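Local coordinates for DUF7790 domain-containing protein (Leptospira interrogans serogroup Icterohaemorrhagiae serovar copenhageni, PDB 6ULO) that is of unknown function but carries a Rossmann-like domain, which suggests, without proving, that it binds a nucleotide or a related ligand, and is probably membrane-anchored, at residues Lys28-Glu33 with Leu192-Asn197; Gly64-Gly69 with Phe86-Asp91; Thr203-Gly208 with Ile240-Val245. All blocks are in the same frame, centred on the assembly; numbering follows the deposited sequence.

Contact 1 (Lys28-Glu33 with Leu192-Asn197)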
# COMPACT_ATOMS: atom_id res chain seq x y z
N LYS A 28 1.75 6.13 15.68
CA LYS A 28 1.45 7.45 15.14
C LYS A 28 2.65 8.39 15.24
O LYS A 28 2.78 9.32 14.43
CB LYS A 28 0.29 8.08 15.90
CG LYS A 28 -1.07 7.65 15.57
CD LYS A 28 -2.04 8.59 16.30
CE LYS A 28 -1.77 10.06 15.94
NZ LYS A 28 -2.39 11.08 16.88
N GLU A 29 3.48 8.21 16.26
CA GLU A 29 4.59 9.14 16.46
C GLU A 29 5.87 8.71 15.74
O GLU A 29 6.90 9.36 15.92
CB GLU A 29 4.85 9.39 17.94
CG GLU A 29 5.51 8.22 18.64
CD GLU A 29 5.66 8.42 20.16
OE1 GLU A 29 5.39 9.53 20.68
OE2 GLU A 29 6.04 7.44 20.84
N THR A 30 5.81 7.70 14.87
CA THR A 30 7.02 7.30 14.16
C THR A 30 7.57 8.46 13.33
O THR A 30 6.81 9.28 12.80
CB THR A 30 6.71 6.06 13.30
OG1 THR A 30 7.90 5.32 13.04
CG2 THR A 30 5.95 6.39 11.98
N PRO A 31 8.89 8.60 13.22
CA PRO A 31 9.44 9.78 12.54
C PRO A 31 9.04 9.86 11.07
O PRO A 31 8.99 8.85 10.37
CB PRO A 31 10.96 9.63 12.71
CG PRO A 31 11.18 8.54 13.70
CD PRO A 31 9.92 7.77 13.89
N GLN A 32 8.80 11.07 10.60
CA GLN A 32 8.42 11.32 9.22
C GLN A 32 9.38 12.30 8.55
O GLN A 32 10.19 12.96 9.20
CB GLN A 32 6.97 11.83 9.15
CG GLN A 32 5.93 10.84 9.67
CD GLN A 32 4.52 11.34 9.49
OE1 GLN A 32 4.09 11.63 8.38
NE2 GLN A 32 3.80 11.50 10.59
N GLU A 33 9.26 12.41 7.24
CA GLU A 33 10.07 13.30 6.43
C GLU A 33 9.25 14.48 5.92
O GLU A 33 8.02 14.41 5.78
CB GLU A 33 10.68 12.55 5.24
CG GLU A 33 11.71 11.54 5.71
CD GLU A 33 12.00 10.43 4.73
OE1 GLU A 33 11.56 10.47 3.53
OE2 GLU A 33 12.68 9.48 5.15
N LEU A 192 -2.39 4.37 9.05
CA LEU A 192 -1.56 5.53 9.37
C LEU A 192 -0.89 6.03 8.11
O LEU A 192 0.12 5.45 7.66
CB LEU A 192 -0.52 5.20 10.44
CG LEU A 192 -1.13 4.68 11.74
CD1 LEU A 192 -0.87 3.19 11.86
CD2 LEU A 192 -0.55 5.38 12.94
N PRO A 193 -1.37 7.13 7.54
CA PRO A 193 -0.66 7.74 6.41
C PRO A 193 0.51 8.54 6.91
O PRO A 193 0.36 9.40 7.77
CB PRO A 193 -1.71 8.66 5.78
CG PRO A 193 -2.94 8.55 6.60
CD PRO A 193 -2.62 7.85 7.87
N ILE A 194 1.69 8.26 6.38
CA ILE A 194 2.91 8.90 6.85
C ILE A 194 3.75 9.34 5.66
O ILE A 194 3.69 8.75 4.57
CB ILE A 194 3.71 8.01 7.80
CG1 ILE A 194 4.08 6.65 7.17
CG2 ILE A 194 3.00 7.84 9.14
CD1 ILE A 194 5.11 5.83 8.02
N ARG A 195 4.52 10.39 5.88
CA ARG A 195 5.35 10.99 4.83
C ARG A 195 6.72 10.32 4.79
O ARG A 195 7.47 10.39 5.77
CB ARG A 195 5.56 12.47 5.14
CG ARG A 195 4.28 13.29 5.19
CD ARG A 195 4.60 14.77 5.52
NE ARG A 195 5.28 14.88 6.81
CZ ARG A 195 4.63 14.96 7.98
NH1 ARG A 195 3.30 14.94 7.99
NH2 ARG A 195 5.31 15.05 9.13
N GLY A 196 7.07 9.71 3.67
CA GLY A 196 8.37 9.09 3.60
C GLY A 196 8.74 8.67 2.19
O GLY A 196 7.90 8.16 1.44
N ASN A 197 10.02 8.86 1.86
CA ASN A 197 10.57 8.43 0.58
C ASN A 197 11.19 7.05 0.79
O ASN A 197 11.93 6.85 1.76
CB ASN A 197 11.67 9.44 0.20
CG ASN A 197 12.21 9.28 -1.22
OD1 ASN A 197 12.07 8.26 -1.86
ND2 ASN A 197 12.91 10.30 -1.67
O HOH W 1 1.26 12.14 7.81
O HOH W 2 8.00 15.35 9.67
O HOH W 3 12.65 6.82 4.48
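Gln32 and Arg195 carry this contact, their side chains crossing at about a right angle where the end of helix 18-28 and the loop after it run beside strand 191-195. The Gln32 amide lies over one face of the Arg195 guanidinium, the two planes 23° apart, with OE1 above the centre of the group and 3.4 Å from CZ. The chain of Arg195 bends at chi3 (-59°), which puts NE beside Glu33 O. NE donates to that oxygen at 3.0 Å in the guanidinium plane, which, with a water in the same plane accepting from NH2, helps to set how the group is turned. Gln32 OE1 also takes the backbone N-H of Arg195 at 2.8 Å, nearly straight, and a water that donates to Pro193 O as well. Two donors thus grip one amide oxygen, and the guanidinium lies face-on against it; glutamine suits the place, being long enough to reach the strand and carrying a flat amide that can both accept and stack. Strand 191-195 is the outermost parallel strand at one edge of the Rossmann-like sheet; Leu192 and Ile194 bond through their backbones to strand 86-91. Glu33 N donates to Arg195 O at 3.1 Å, from above the carbonyl plane. The extended Glu33 side chain reaches onward, and OE1 accepts Asn197 N at 2.8 Å on its syn side but 34° out of the carboxylate plane. OE2 takes the N-H groups of Ile202 and Thr203, where the helix start would probably favour a negative charge. Toward the other end Lys28 lays its CG against Leu192 CD2 at 3.5 Å and sends its amine away, and Thr30 CG2 meets Ile194 CD1 while its hydroxyl bonds to Thr210.

Contact 2 (Gly64-Gly69 with Phe86-Asp91)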
# COMPACT_ATOMS: atom_id res chain seq x y z
N GLY A 64 -0.95 -11.60 7.94
CA GLY A 64 -1.06 -10.86 9.18
C GLY A 64 0.15 -9.95 9.39
O GLY A 64 0.81 -9.49 8.44
N ASN A 65 0.45 -9.68 10.66
CA ASN A 65 1.53 -8.77 11.03
C ASN A 65 1.30 -7.37 10.47
O ASN A 65 0.16 -7.03 10.13
CB ASN A 65 2.89 -9.36 10.66
CG ASN A 65 3.22 -10.58 11.51
OD1 ASN A 65 3.24 -10.50 12.73
ND2 ASN A 65 3.43 -11.70 10.88
N VAL A 66 2.33 -6.54 10.41
CA VAL A 66 2.14 -5.14 10.00
C VAL A 66 2.23 -5.03 8.48
O VAL A 66 2.99 -5.74 7.81
CB VAL A 66 3.14 -4.22 10.74
CG1 VAL A 66 3.03 -2.77 10.28
CG2 VAL A 66 2.90 -4.34 12.24
N TYR A 67 1.47 -4.09 7.90
CA TYR A 67 1.51 -3.82 6.47
C TYR A 67 2.20 -2.48 6.27
O TYR A 67 1.86 -1.52 6.97
CB TYR A 67 0.05 -3.72 5.96
CG TYR A 67 -0.02 -3.53 4.47
CD1 TYR A 67 -0.31 -4.61 3.65
CD2 TYR A 67 0.22 -2.30 3.87
CE1 TYR A 67 -0.37 -4.47 2.26
CE2 TYR A 67 0.16 -2.16 2.49
CZ TYR A 67 -0.13 -3.26 1.70
OH TYR A 67 -0.18 -3.15 0.33
N VAL A 68 3.13 -2.38 5.29
CA VAL A 68 3.71 -1.10 4.87
C VAL A 68 3.56 -0.99 3.36
O VAL A 68 3.92 -1.93 2.65
CB VAL A 68 5.21 -1.03 5.23
CG1 VAL A 68 5.80 0.30 4.76
CG2 VAL A 68 5.39 -1.28 6.73
N GLY A 69 3.04 0.13 2.86
CA GLY A 69 2.95 0.26 1.41
C GLY A 69 2.97 1.67 0.90
O GLY A 69 2.47 2.60 1.56
N PHE A 86 -1.94 -3.76 11.46
CA PHE A 86 -1.79 -2.31 11.37
C PHE A 86 -1.31 -2.03 9.96
O PHE A 86 -0.68 -2.89 9.34
CB PHE A 86 -0.74 -1.77 12.36
CG PHE A 86 -1.00 -2.14 13.80
CD1 PHE A 86 -1.84 -1.34 14.58
CD2 PHE A 86 -0.46 -3.28 14.36
CE1 PHE A 86 -2.13 -1.67 15.89
CE2 PHE A 86 -0.74 -3.61 15.70
CZ PHE A 86 -1.59 -2.80 16.45
N ILE A 87 -1.64 -0.85 9.45
CA ILE A 87 -1.30 -0.47 8.07
C ILE A 87 -0.60 0.88 8.07
O ILE A 87 -1.22 1.90 8.40
CB ILE A 87 -2.55 -0.39 7.19
CG1 ILE A 87 -3.34 -1.69 7.20
CG2 ILE A 87 -2.16 0.03 5.77
CD1 ILE A 87 -4.67 -1.61 6.46
N TYR A 88 0.68 0.90 7.68
CA TYR A 88 1.36 2.14 7.34
C TYR A 88 1.24 2.42 5.84
O TYR A 88 1.63 1.58 5.02
CB TYR A 88 2.85 2.06 7.70
CG TYR A 88 3.17 2.41 9.13
CD1 TYR A 88 2.84 3.65 9.67
CD2 TYR A 88 3.97 1.56 9.90
CE1 TYR A 88 3.22 4.01 10.99
CE2 TYR A 88 4.38 1.91 11.20
CZ TYR A 88 4.00 3.14 11.71
OH TYR A 88 4.42 3.46 12.96
N LEU A 89 0.72 3.57 5.49
CA LEU A 89 0.66 4.03 4.10
C LEU A 89 1.72 5.11 4.00
O LEU A 89 1.48 6.26 4.38
CB LEU A 89 -0.74 4.54 3.75
CG LEU A 89 -1.84 3.49 3.95
CD1 LEU A 89 -3.17 4.13 3.70
CD2 LEU A 89 -1.65 2.33 3.00
N MET A 90 2.90 4.74 3.52
CA MET A 90 4.03 5.65 3.47
C MET A 90 4.24 6.08 2.02
O MET A 90 4.51 5.24 1.17
CB MET A 90 5.32 4.98 3.97
CG MET A 90 6.48 5.96 3.96
SD MET A 90 8.12 5.19 4.30
CE MET A 90 8.48 4.53 2.69
N ASP A 91 4.14 7.38 1.74
CA ASP A 91 4.34 7.86 0.39
C ASP A 91 5.11 9.18 0.43
O ASP A 91 5.16 9.86 1.45
CB ASP A 91 3.00 7.99 -0.36
CG ASP A 91 3.13 7.92 -1.87
OD1 ASP A 91 3.02 6.78 -2.39
OD2 ASP A 91 3.31 8.99 -2.51
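Tyr67, which has the most surface buried here, meets Ile87 across two neighbouring parallel strands: its ring carbon CD2 lies 3.8 Å from Ile87 CG2. Tyr67 points to the face covered by helix 74-82, where it packs on Ile78 and Ala79; CG stands anti to the backbone N (chi1 -176°), and the OH bonds to Asn75. An aromatic long enough to cross that interface and polar at its tip suits the place. On the other face, Phe86 brings ring atom CD2 to 4.1 Å from Val66 CG2; a large apolar ring suits this buried position beside Val66, where it also touches the side chains of Lys190 and Arg216. Tyr88 turns its ring away, with Val68 CG2 at its edge, and its OH is hydrogen-bonded to Leu27 O. Val66 and Val68 pack under Leu211 and Ile207 of helix 203-214. The backbones are joined by four bonds: Tyr67 N to Phe86 O (2.9 Å), Tyr88 N to Tyr67 O (2.8 Å), Gly69 N to Tyr88 O (3.0 Å) and Met90 N to Gly69 O, the last more bent at 140°. Gly69 suits its position because a CB there would clash with Tyr67 CE2. Strand 66-69, helix 74-82 and strand 86-91 form a beta-alpha-beta crossover, the parallel unit from which Rossmann-like folds are built.

Contact 3 (Thr203-Gly208 with Ile240-Val245)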
# COMPACT_ATOMS: atom_id res chain seq x y z
N THR A 203 12.12 7.99 7.49
CA THR A 203 10.83 7.34 7.75
C THR A 203 10.90 5.82 7.71
O THR A 203 10.39 5.13 8.59
CB THR A 203 9.78 7.82 6.76
OG1 THR A 203 9.76 9.25 6.82
CG2 THR A 203 8.41 7.26 7.16
N LEU A 204 11.47 5.25 6.66
CA LEU A 204 11.41 3.80 6.51
C LEU A 204 12.28 3.10 7.56
O LEU A 204 11.87 2.09 8.15
CB LEU A 204 11.73 3.41 5.07
CG LEU A 204 11.52 1.94 4.68
CD1 LEU A 204 10.09 1.46 5.00
CD2 LEU A 204 11.81 1.81 3.19
N THR A 205 13.46 3.68 7.86
CA THR A 205 14.24 3.19 8.98
C THR A 205 13.47 3.34 10.27
O THR A 205 13.47 2.44 11.13
CB THR A 205 15.58 3.93 9.05
OG1 THR A 205 16.44 3.36 8.05
CG2 THR A 205 16.26 3.74 10.42
N GLY A 206 12.75 4.47 10.41
CA GLY A 206 11.97 4.71 11.62
C GLY A 206 10.87 3.69 11.82
O GLY A 206 10.56 3.33 12.95
N ILE A 207 10.25 3.21 10.72
CA ILE A 207 9.23 2.18 10.87
C ILE A 207 9.83 0.95 11.51
O ILE A 207 9.26 0.35 12.44
CB ILE A 207 8.58 1.84 9.52
CG1 ILE A 207 7.69 2.99 9.05
CG2 ILE A 207 7.79 0.56 9.62
CD1 ILE A 207 7.21 2.78 7.60
N GLY A 208 11.00 0.53 11.03
CA GLY A 208 11.63 -0.64 11.60
C GLY A 208 11.96 -0.45 13.07
O GLY A 208 11.76 -1.35 13.89
N ILE A 240 15.55 -1.46 4.64
CA ILE A 240 14.93 -2.78 4.49
C ILE A 240 15.59 -3.80 5.42
O ILE A 240 14.90 -4.62 6.04
CB ILE A 240 14.90 -3.23 3.02
CG1 ILE A 240 14.15 -2.19 2.17
CG2 ILE A 240 14.28 -4.63 2.92
CD1 ILE A 240 12.72 -2.03 2.51
N LEU A 241 16.93 -3.75 5.55
CA LEU A 241 17.60 -4.66 6.48
C LEU A 241 17.15 -4.44 7.90
O LEU A 241 17.17 -5.37 8.71
CB LEU A 241 19.12 -4.50 6.37
CG LEU A 241 19.70 -5.52 5.38
CD1 LEU A 241 19.17 -5.42 3.96
CD2 LEU A 241 21.22 -5.45 5.42
N ASN A 242 16.77 -3.20 8.24
CA ASN A 242 16.37 -2.87 9.60
C ASN A 242 14.94 -3.29 9.93
O ASN A 242 14.54 -3.24 11.10
CB ASN A 242 16.53 -1.35 9.82
CG ASN A 242 16.34 -0.95 11.24
OD1 ASN A 242 17.03 -1.47 12.15
ND2 ASN A 242 15.41 -0.02 11.46
N LEU A 243 14.15 -3.72 8.96
CA LEU A 243 12.77 -4.09 9.25
C LEU A 243 12.74 -5.41 10.00
O LEU A 243 13.37 -6.39 9.55
CB LEU A 243 11.94 -4.25 7.97
CG LEU A 243 11.68 -2.99 7.16
CD1 LEU A 243 11.00 -3.37 5.84
CD2 LEU A 243 10.82 -1.97 7.95
N PRO A 244 12.01 -5.50 11.12
CA PRO A 244 11.73 -6.80 11.73
C PRO A 244 10.68 -7.52 10.88
O PRO A 244 9.69 -6.91 10.47
CB PRO A 244 11.18 -6.42 13.11
CG PRO A 244 10.52 -5.10 12.88
CD PRO A 244 11.33 -4.39 11.82
N VAL A 245 10.93 -8.79 10.58
CA VAL A 245 10.08 -9.53 9.65
C VAL A 245 9.78 -10.92 10.19
O VAL A 245 10.49 -11.44 11.05
CB VAL A 245 10.71 -9.62 8.24
CG1 VAL A 245 10.96 -8.24 7.69
CG2 VAL A 245 12.01 -10.41 8.28
O HOH W 4 13.52 -0.07 8.95
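A helix packs here on the turn that leads from another helix into a strand, on one side of the Rossmann-like sheet: residues 203-208 open helix 203-214, whereas the segment 240-245 runs from the end of helix 234-241 toward strand 245-246. Gly208 is the point of closest backbone approach, its CA 4.3 Å from Leu243 CA. Glycine suits it, since a CB would point at the turn and clash with Asn242 ND2. Leu243 CD2 lies 4.0 Å from Gly208 CA and also touches Ile207 CG2, while Pro244 sets CD 3.7 Å from Gly208 O. In Asn242, chi1 (-171°) brings CG toward the helix, and ND2 lies 3.2 Å from Thr205 O. ND2 donates to Asn209 OD1 and, at 3.1 Å, to a water that lies near Leu204 O (2.8 Å); Asn242 OD1 accepts from Lys212. Deeper in, Leu204 CD2 meets Ile240 CD1 at 4.0 Å, an apolar pair away from the amide. Leu243 and Ile240 both reach strand 218-222, and Leu204 and Ile207 lean on strand 86-91, which places the contact on one side of the sheet, over these two strands, with helix 283-291 against Ile240.

Contact 2 lies deepest, its centre about 7 Å from the centre of the chain, and is held by regular backbone bonds between parallel strands. Contact 1 is partly buried at the edge of the same sheet, where its strand neighbours 86-91; there amide, carboxylate and guanidinium groups and waters do much of the work. Contact 3 is buried but set farther out, its centre about 16 Å from that of the chain, and joins helix to turn by apolar surfaces, a glycine and one asparagine amide with a water. Helix 203-214 links all three: its first turn bonds to Glu33 and Arg195 of contact 1, while Thr203 and Ile207 pack on Met90 and Tyr88 of contact 2.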